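Local structure of uncharacterized protein YqbN (Bacillus subtilis, 3KLU) at residues A[57-63]-A[75-81]; A[53-57]-A[84-88]. The protein is of unknown function but probably acts as a tail assembly chaperone of the phage XkdN-like kind. One frame throughout, in Å; residues are numbered along the deposited sequence.

Contact 1: residues A[57-63]-A[75-81]; sequences LEKENTT and ELDSQRF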
ATOM      1  N   LEU A  57       9.776  -1.472   8.815  1.00 26.76           N
ATOM      2  CA  LEU A  57       9.344  -2.681   8.141  1.00 26.73           C
ATOM      3  C   LEU A  57      10.530  -3.516   7.706  1.00 29.77           C
ATOM      4  O   LEU A  57      10.487  -4.751   7.768  1.00 29.73           O
ATOM      5  CB  LEU A  57       8.461  -2.365   6.923  1.00 23.88           C
ATOM      6  CG  LEU A  57       7.063  -1.929   7.364  1.00 21.46           C
ATOM      7  CD1 LEU A  57       6.251  -1.386   6.177  1.00 19.96           C
ATOM      8  CD2 LEU A  57       6.376  -3.134   8.057  1.00 23.93           C
ATOM      9  N   GLU A  58      11.592  -2.858   7.261  1.00 37.73           N
ATOM     10  CA  GLU A  58      12.747  -3.620   6.813  1.00 42.75           C
ATOM     11  C   GLU A  58      13.309  -4.384   7.987  1.00 45.94           C
ATOM     12  O   GLU A  58      13.543  -5.586   7.896  1.00 47.80           O
ATOM     13  CB  GLU A  58      13.826  -2.719   6.245  1.00 43.65           C
ATOM     14  CG  GLU A  58      14.748  -3.486   5.345  1.00 50.29           C
ATOM     15  CD  GLU A  58      16.079  -2.814   5.179  1.00 58.42           C
ATOM     16  OE1 GLU A  58      16.105  -1.582   4.954  1.00 61.68           O
ATOM     17  OE2 GLU A  58      17.102  -3.524   5.265  1.00 62.85           O
ATOM     18  N   LYS A  59      13.525  -3.661   9.079  1.00 67.76           N
ATOM     19  CA  LYS A  59      14.030  -4.229  10.322  1.00 72.02           C
ATOM     20  C   LYS A  59      13.167  -5.438  10.683  1.00 71.82           C
ATOM     21  O   LYS A  59      13.660  -6.550  10.879  1.00 74.59           O
ATOM     22  CB  LYS A  59      13.950  -3.156  11.408  1.00 72.83           C
ATOM     23  CG  LYS A  59      13.866  -3.663  12.829  1.00 76.32           C
ATOM     24  CD  LYS A  59      13.715  -2.482  13.783  1.00 76.29           C
ATOM     25  CE  LYS A  59      13.347  -2.916  15.204  1.00 80.53           C
ATOM     26  NZ  LYS A  59      12.005  -3.570  15.306  1.00 80.63           N
ATOM     27  N   GLU A  60      11.866  -5.185  10.744  1.00 47.17           N
ATOM     28  CA  GLU A  60      10.842  -6.175  11.044  1.00 47.81           C
ATOM     29  C   GLU A  60      10.911  -7.434  10.163  1.00 47.15           C
ATOM     30  O   GLU A  60      10.435  -8.491  10.567  1.00 47.81           O
ATOM     31  CB  GLU A  60       9.487  -5.501  10.865  1.00 45.83           C
ATOM     32  CG  GLU A  60       8.343  -6.018  11.698  1.00 47.75           C
ATOM     33  CD  GLU A  60       7.288  -4.934  11.913  1.00 46.65           C
ATOM     34  OE1 GLU A  60       7.605  -3.932  12.595  1.00 51.42           O
ATOM     35  OE2 GLU A  60       6.153  -5.070  11.400  1.00 47.43           O
ATOM     36  N   ASN A  61      11.493  -7.328   8.969  1.00 37.55           N
ATOM     37  CA  ASN A  61      11.588  -8.483   8.070  1.00 38.27           C
ATOM     38  C   ASN A  61      13.000  -8.910   7.718  1.00 41.35           C
ATOM     39  O   ASN A  61      13.259  -9.473   6.648  1.00 41.50           O
ATOM     40  CB  ASN A  61      10.787  -8.227   6.794  1.00 34.80           C
ATOM     41  CG  ASN A  61       9.299  -8.203   7.062  1.00 31.78           C
ATOM     42  OD1 ASN A  61       8.629  -9.220   6.957  1.00 31.33           O
ATOM     43  ND2 ASN A  61       8.779  -7.042   7.447  1.00 24.42           N
ATOM     44  N   THR A  62      13.916  -8.636   8.635  1.00 55.24           N
ATOM     45  CA  THR A  62      15.308  -9.002   8.458  1.00 59.75           C
ATOM     46  C   THR A  62      15.762  -9.843   9.644  1.00 62.74           C
ATOM     47  O   THR A  62      15.261  -9.692  10.766  1.00 62.84           O
ATOM     48  CB  THR A  62      16.197  -7.759   8.344  1.00 60.21           C
ATOM     49  OG1 THR A  62      15.473  -6.611   8.789  1.00 59.51           O
ATOM     50  CG2 THR A  62      16.630  -7.548   6.917  1.00 61.94           C
ATOM     51  N   THR A  63      16.709 -10.736   9.380  1.00 70.13           N
ATOM     52  CA  THR A  63      17.256 -11.631  10.391  1.00 73.76           C
ATOM     53  C   THR A  63      18.512 -12.305   9.856  1.00 76.71           C
ATOM     54  O   THR A  63      19.283 -11.693   9.119  1.00 76.23           O
ATOM     55  CB  THR A  63      16.222 -12.717  10.800  1.00 74.12           C
ATOM     56  OG1 THR A  63      15.467 -13.116   9.649  1.00 73.55           O
ATOM     57  CG2 THR A  63      15.274 -12.193  11.883  1.00 70.74           C
ATOM     58  N   GLU A  75      19.738 -11.077   6.836  1.00 90.62           N
ATOM     59  CA  GLU A  75      18.747 -11.875   6.123  1.00 88.90           C
ATOM     60  C   GLU A  75      17.346 -11.244   6.103  1.00 84.04           C
ATOM     61  O   GLU A  75      16.625 -11.265   7.099  1.00 82.73           O
ATOM     62  CB  GLU A  75      18.688 -13.271   6.738  1.00 92.18           C
ATOM     63  CG  GLU A  75      17.637 -14.175   6.130  1.00 93.52           C
ATOM     64  CD  GLU A  75      17.474 -13.953   4.641  1.00 95.08           C
ATOM     65  OE1 GLU A  75      18.500 -13.796   3.940  1.00 98.39           O
ATOM     66  OE2 GLU A  75      16.314 -13.942   4.176  1.00 93.08           O
ATOM     67  N   LEU A  76      16.961 -10.703   4.948  1.00 56.51           N
ATOM     68  CA  LEU A  76      15.659 -10.049   4.783  1.00 52.06           C
ATOM     69  C   LEU A  76      14.643 -10.777   3.911  1.00 50.93           C
ATOM     70  O   LEU A  76      14.933 -11.154   2.775  1.00 51.89           O
ATOM     71  CB  LEU A  76      15.838  -8.646   4.186  1.00 49.97           C
ATOM     72  CG  LEU A  76      14.563  -7.913   3.720  1.00 46.55           C
ATOM     73  CD1 LEU A  76      14.017  -7.015   4.845  1.00 41.65           C
ATOM     74  CD2 LEU A  76      14.888  -7.080   2.497  1.00 45.78           C
ATOM     75  N   ASP A  77      13.439 -10.931   4.450  1.00 48.55           N
ATOM     76  CA  ASP A  77      12.326 -11.547   3.742  1.00 47.28           C
ATOM     77  C   ASP A  77      11.741 -10.434   2.865  1.00 44.37           C
ATOM     78  O   ASP A  77      10.836  -9.717   3.293  1.00 41.28           O
ATOM     79  CB  ASP A  77      11.266 -11.991   4.743  1.00 47.04           C
ATOM     80  CG  ASP A  77      10.187 -12.849   4.110  1.00 48.43           C
ATOM     81  OD1 ASP A  77       9.906 -12.697   2.898  1.00 48.91           O
ATOM     82  OD2 ASP A  77       9.609 -13.667   4.837  1.00 51.83           O
ATOM     83  N   SER A  78      12.258 -10.290   1.652  1.00 52.75           N
ATOM     84  CA  SER A  78      11.806  -9.233   0.754  1.00 50.69           C
ATOM     85  C   SER A  78      10.342  -9.359   0.412  1.00 48.05           C
ATOM     86  O   SER A  78       9.583  -8.403   0.502  1.00 46.70           O
ATOM     87  CB  SER A  78      12.602  -9.255  -0.558  1.00 52.39           C
ATOM     88  OG  SER A  78      13.985  -9.427  -0.331  1.00 55.32           O
ATOM     89  N   GLN A  79       9.978 -10.552  -0.022  1.00 48.06           N
ATOM     90  CA  GLN A  79       8.626 -10.883  -0.415  1.00 46.51           C
ATOM     91  C   GLN A  79       7.646 -10.306   0.601  1.00 42.37           C
ATOM     92  O   GLN A  79       6.713  -9.576   0.269  1.00 39.34           O
ATOM     93  CB  GLN A  79       8.487 -12.410  -0.442  1.00 49.53           C
ATOM     94  CG  GLN A  79       7.424 -12.956  -1.386  1.00 53.52           C
ATOM     95  CD  GLN A  79       7.945 -13.125  -2.808  1.00 58.92           C
ATOM     96  OE1 GLN A  79       8.389 -12.160  -3.442  1.00 57.84           O
ATOM     97  NE2 GLN A  79       7.897 -14.357  -3.314  1.00 58.84           N
ATOM     98  N   ARG A  80       7.896 -10.670   1.846  1.00 35.83           N
ATOM     99  CA  ARG A  80       7.095 -10.281   2.969  1.00 33.24           C
ATOM    100  C   ARG A  80       7.184  -8.787   3.235  1.00 29.85           C
ATOM    101  O   ARG A  80       6.194  -8.130   3.531  1.00 26.77           O
ATOM    102  CB  ARG A  80       7.588 -11.042   4.171  1.00 36.01           C
ATOM    103  CG  ARG A  80       6.789 -10.820   5.368  1.00 39.52           C
ATOM    104  CD  ARG A  80       5.535 -11.600   5.268  1.00 47.24           C
ATOM    105  NE  ARG A  80       4.670 -11.261   6.384  1.00 50.82           N
ATOM    106  CZ  ARG A  80       3.434 -11.710   6.527  1.00 49.53           C
ATOM    107  NH1 ARG A  80       2.925 -12.528   5.613  1.00 46.51           N
ATOM    108  NH2 ARG A  80       2.713 -11.320   7.573  1.00 50.42           N
ATOM    109  N   PHE A  81       8.402  -8.272   3.154  1.00 30.42           N
ATOM    110  CA  PHE A  81       8.712  -6.860   3.349  1.00 28.42           C
ATOM    111  C   PHE A  81       7.900  -6.006   2.385  1.00 26.92           C
ATOM    112  O   PHE A  81       7.193  -5.087   2.798  1.00 26.13           O
ATOM    113  CB  PHE A  81      10.209  -6.665   3.102  1.00 29.28           C
ATOM    114  CG  PHE A  81      10.649  -5.239   3.029  1.00 28.39           C
ATOM    115  CD1 PHE A  81      10.329  -4.347   4.032  1.00 26.39           C
ATOM    116  CD2 PHE A  81      11.449  -4.810   1.972  1.00 29.05           C
ATOM    117  CE1 PHE A  81      10.801  -3.039   3.998  1.00 26.35           C
ATOM    118  CE2 PHE A  81      11.932  -3.503   1.918  1.00 27.48           C
ATOM    119  CZ  PHE A  81      11.606  -2.607   2.941  1.00 27.26           C
TER
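Where a helix ends and its antiparallel partner begins, side chains often finish what the backbone leaves undone, and residues 57-63 and 75-81 illustrate this. N61, with chi1 near -69° (m), turns its amide back onto the helix it has just left: N61 ND2 donates to L57 O at 2.9 Å. The same rotamer puts N61 OD1 2.9 Å from R80 CG, beside the first turn of helix 78-89. T62 sits off the usual wells, at chi1 15°, and its OG1 gives a very short hydrogen bond of 2.4 Å to E58 O.

The two backbone segments here form the loop end of an alpha-alpha hairpin, whose connecting residues 64-74 are not modelled. They are joined by a single beta bridge, T62 with L76: D77 N donates to N61 O (2.6 Å), while T63 N donates to E75 O at 2.3 Å and E75 N to T63 O at 2.4 Å, both very short hydrogen bonds at a poorly ordered residue.

D77, chi1 -170° (t), then serves as N-cap of helix 78-89, its OD1 accepting from R80 N at 3.0 Å. R80 extends its guanidinium to a salt bridge with D108. F81, also t at chi1, brings its ring up against helix 51-60, where F81 CE1 meets L57 CB at 3.8 Å and E58 CG lies over one ring face.

Contact 2: residues A[53-57]-A[84-88]; sequences RIDEL and RIAVE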
ATOM      1  N   ARG A  53       8.800   4.665   8.369  1.00 18.50           N
ATOM      2  CA  ARG A  53       8.000   3.447   8.448  1.00 19.57           C
ATOM      3  C   ARG A  53       8.515   2.310   7.595  1.00 20.48           C
ATOM      4  O   ARG A  53       8.395   1.138   7.963  1.00 22.04           O
ATOM      5  CB  ARG A  53       6.548   3.747   8.075  1.00 18.40           C
ATOM      6  CG  ARG A  53       5.656   2.541   8.208  1.00 13.13           C
ATOM      7  CD  ARG A  53       5.806   1.850   9.599  1.00 18.93           C
ATOM      8  NE  ARG A  53       4.922   0.686   9.676  1.00 22.18           N
ATOM      9  CZ  ARG A  53       4.956  -0.262  10.613  1.00 27.83           C
ATOM     10  NH1 ARG A  53       5.844  -0.234  11.608  1.00 28.39           N
ATOM     11  NH2 ARG A  53       4.073  -1.252  10.557  1.00 28.59           N
ATOM     12  N   ILE A  54       9.083   2.654   6.443  1.00 22.70           N
ATOM     13  CA  ILE A  54       9.619   1.649   5.546  1.00 23.12           C
ATOM     14  C   ILE A  54      10.837   1.049   6.255  1.00 27.04           C
ATOM     15  O   ILE A  54      11.217  -0.118   6.046  1.00 27.19           O
ATOM     16  CB  ILE A  54       9.994   2.303   4.200  1.00 22.42           C
ATOM     17  CG1 ILE A  54       8.702   2.756   3.479  1.00 19.09           C
ATOM     18  CG2 ILE A  54      10.747   1.343   3.347  1.00 23.19           C
ATOM     19  CD1 ILE A  54       8.874   3.833   2.395  1.00 34.97           C
ATOM     20  N   ASP A  55      11.445   1.856   7.122  1.00 39.71           N
ATOM     21  CA  ASP A  55      12.597   1.386   7.863  1.00 42.80           C
ATOM     22  C   ASP A  55      12.188   0.372   8.904  1.00 43.17           C
ATOM     23  O   ASP A  55      12.772  -0.694   8.972  1.00 45.63           O
ATOM     24  CB  ASP A  55      13.323   2.545   8.526  1.00 45.19           C
ATOM     25  CG  ASP A  55      14.195   3.312   7.553  1.00 52.77           C
ATOM     26  OD1 ASP A  55      14.743   2.674   6.624  1.00 61.49           O
ATOM     27  OD2 ASP A  55      14.345   4.541   7.724  1.00 59.26           O
ATOM     28  N   GLU A  56      11.193   0.682   9.723  1.00 30.30           N
ATOM     29  CA  GLU A  56      10.797  -0.305  10.708  1.00 31.69           C
ATOM     30  C   GLU A  56      10.337  -1.584  10.012  1.00 31.97           C
ATOM     31  O   GLU A  56      10.474  -2.671  10.561  1.00 34.27           O
ATOM     32  CB  GLU A  56       9.651   0.166  11.575  1.00 31.40           C
ATOM     33  CG  GLU A  56       9.501   1.631  11.740  1.00 34.13           C
ATOM     34  CD  GLU A  56       8.258   1.907  12.537  1.00 40.25           C
ATOM     35  OE1 GLU A  56       7.612   2.961  12.348  1.00 39.92           O
ATOM     36  OE2 GLU A  56       7.924   1.047  13.373  1.00 48.52           O
ATOM     37  N   LEU A  57       9.776  -1.472   8.815  1.00 26.76           N
ATOM     38  CA  LEU A  57       9.344  -2.681   8.141  1.00 26.73           C
ATOM     39  C   LEU A  57      10.530  -3.516   7.706  1.00 29.77           C
ATOM     40  O   LEU A  57      10.487  -4.751   7.768  1.00 29.73           O
ATOM     41  CB  LEU A  57       8.461  -2.365   6.923  1.00 23.88           C
ATOM     42  CG  LEU A  57       7.063  -1.929   7.364  1.00 21.46           C
ATOM     43  CD1 LEU A  57       6.251  -1.386   6.177  1.00 19.96           C
ATOM     44  CD2 LEU A  57       6.376  -3.134   8.057  1.00 23.93           C
ATOM     45  N   ARG A  84       4.092  -6.183   3.003  1.00 24.38           N
ATOM     46  CA  ARG A  84       3.678  -5.373   4.130  1.00 22.96           C
ATOM     47  C   ARG A  84       3.640  -3.911   3.685  1.00 21.56           C
ATOM     48  O   ARG A  84       2.743  -3.179   4.059  1.00 22.26           O
ATOM     49  CB  ARG A  84       4.650  -5.524   5.301  1.00 24.48           C
ATOM     50  CG  ARG A  84       5.117  -6.926   5.609  1.00 30.17           C
ATOM     51  CD  ARG A  84       4.275  -7.636   6.640  1.00 32.69           C
ATOM     52  NE  ARG A  84       3.911  -6.785   7.775  1.00 37.65           N
ATOM     53  CZ  ARG A  84       4.733  -6.387   8.737  1.00 40.22           C
ATOM     54  NH1 ARG A  84       6.012  -6.749   8.733  1.00 41.20           N
ATOM     55  NH2 ARG A  84       4.262  -5.633   9.728  1.00 41.30           N
ATOM     56  N   ILE A  85       4.602  -3.475   2.873  1.00 22.04           N
ATOM     57  CA  ILE A  85       4.610  -2.080   2.413  1.00 20.46           C
ATOM     58  C   ILE A  85       3.316  -1.767   1.637  1.00 19.97           C
ATOM     59  O   ILE A  85       2.658  -0.699   1.851  1.00 17.91           O
ATOM     60  CB  ILE A  85       5.817  -1.791   1.472  1.00 19.12           C
ATOM     61  CG1 ILE A  85       7.142  -1.950   2.221  1.00 19.12           C
ATOM     62  CG2 ILE A  85       5.691  -0.389   0.903  1.00 19.12           C
ATOM     63  CD1 ILE A  85       8.406  -1.714   1.354  1.00 34.45           C
ATOM     64  N   ALA A  86       2.968  -2.694   0.734  1.00 19.10           N
ATOM     65  CA  ALA A  86       1.773  -2.573  -0.098  1.00 17.99           C
ATOM     66  C   ALA A  86       0.512  -2.502   0.763  1.00 17.42           C
ATOM     67  O   ALA A  86      -0.353  -1.631   0.549  1.00 17.18           O
ATOM     68  CB  ALA A  86       1.680  -3.774  -1.085  1.00 18.09           C
ATOM     69  N   VAL A  87       0.400  -3.417   1.731  1.00 13.44           N
ATOM     70  CA  VAL A  87      -0.754  -3.403   2.616  1.00 12.56           C
ATOM     71  C   VAL A  87      -0.916  -2.005   3.232  1.00 14.83           C
ATOM     72  O   VAL A  87      -1.985  -1.435   3.180  1.00 16.12           O
ATOM     73  CB  VAL A  87      -0.602  -4.481   3.736  1.00 12.98           C
ATOM     74  CG1 VAL A  87      -1.592  -4.202   4.923  1.00 11.55           C
ATOM     75  CG2 VAL A  87      -0.929  -5.863   3.152  1.00 11.54           C
ATOM     76  N   GLU A  88       0.165  -1.445   3.776  1.00 15.81           N
ATOM     77  CA  GLU A  88       0.105  -0.127   4.424  1.00 16.14           C
ATOM     78  C   GLU A  88       0.012   1.089   3.447  1.00 14.66           C
ATOM     79  O   GLU A  88      -0.535   2.153   3.766  1.00 10.25           O
ATOM     80  CB  GLU A  88       1.282  -0.020   5.391  1.00 16.19           C
ATOM     81  CG  GLU A  88       1.096  -0.973   6.570  1.00 21.37           C
ATOM     82  CD  GLU A  88       2.271  -0.967   7.555  1.00 25.66           C
ATOM     83  OE1 GLU A  88       3.015   0.043   7.629  1.00 34.94           O
ATOM     84  OE2 GLU A  88       2.449  -1.973   8.278  1.00 29.13           O
TER
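Segments 53-57 and 84-88 are single turns of two helices that run roughly antiparallel, with 143° between their N-to-C directions. Their short axes come no closer than 10.8 Å, a fairly generous spacing, and the nearest alpha carbons, I54 with I85 and L57 with R84, are 7.0 and 7.4 Å apart. At such a separation the backbones do not meet, and side chains must span the gap.

L57 does much of this. Pointing toward the opposite helix, it places CD1 4.1 Å from CG1 of I85, while its CD2 lies over one face of the R84 guanidinium, 3.7 Å from R84 NH2. I54 adds a looser apolar touch, I54 CG2 to I85 CD1 at 4.3 Å. Away from the seam, A86 of the second helix packs on W126 and A130 of helix 120-133, so that helix 78-89 touches both helix 51-60 and helix 120-133.

Beside L57 the seam becomes ionic. R53 and E88 form a two-pronged salt bridge: R53 NE donates to E88 OE1 and R53 NH2 to E88 OE2, both at 2.9 Å. On its own helix R53 NH1 also forms a salt bridge to E56 OE2 at 3.0 Å, its hydrogen bond weak, so that R53, E56 and E88 make one network; E88 has a further partner in K96. R84 NH2 approaches R53 NH2 to 4.5 Å, but R84 is itself salt-bridged to E60. The like charges are thus each matched by a carboxylate, so compensated ions can border an apolar seam between these two helices.

Overall arrangement
Both contacts join helix 51-60 to helix 78-89, and together they follow one helical hairpin from its loop end to its partly buried middle. Contact 1 lies at the surface, its centre about 16 Å from the centre of the chain, and relies largely on backbone pairing and helix-end bonds, with the F81 ring packed on L57 and E58 as its apolar part. Contact 2, centred about 8 Å from that point, depends on side chains alone, both apolar and ionic. L57 belongs to both, and the salt bridge from E60 OE2 to R84 NH2 (2.6 Å) ties one contact to the other. Chemistry thus shifts with depth: main-chain polar groups predominate near the loop end, side-chain packing and paired charges further in.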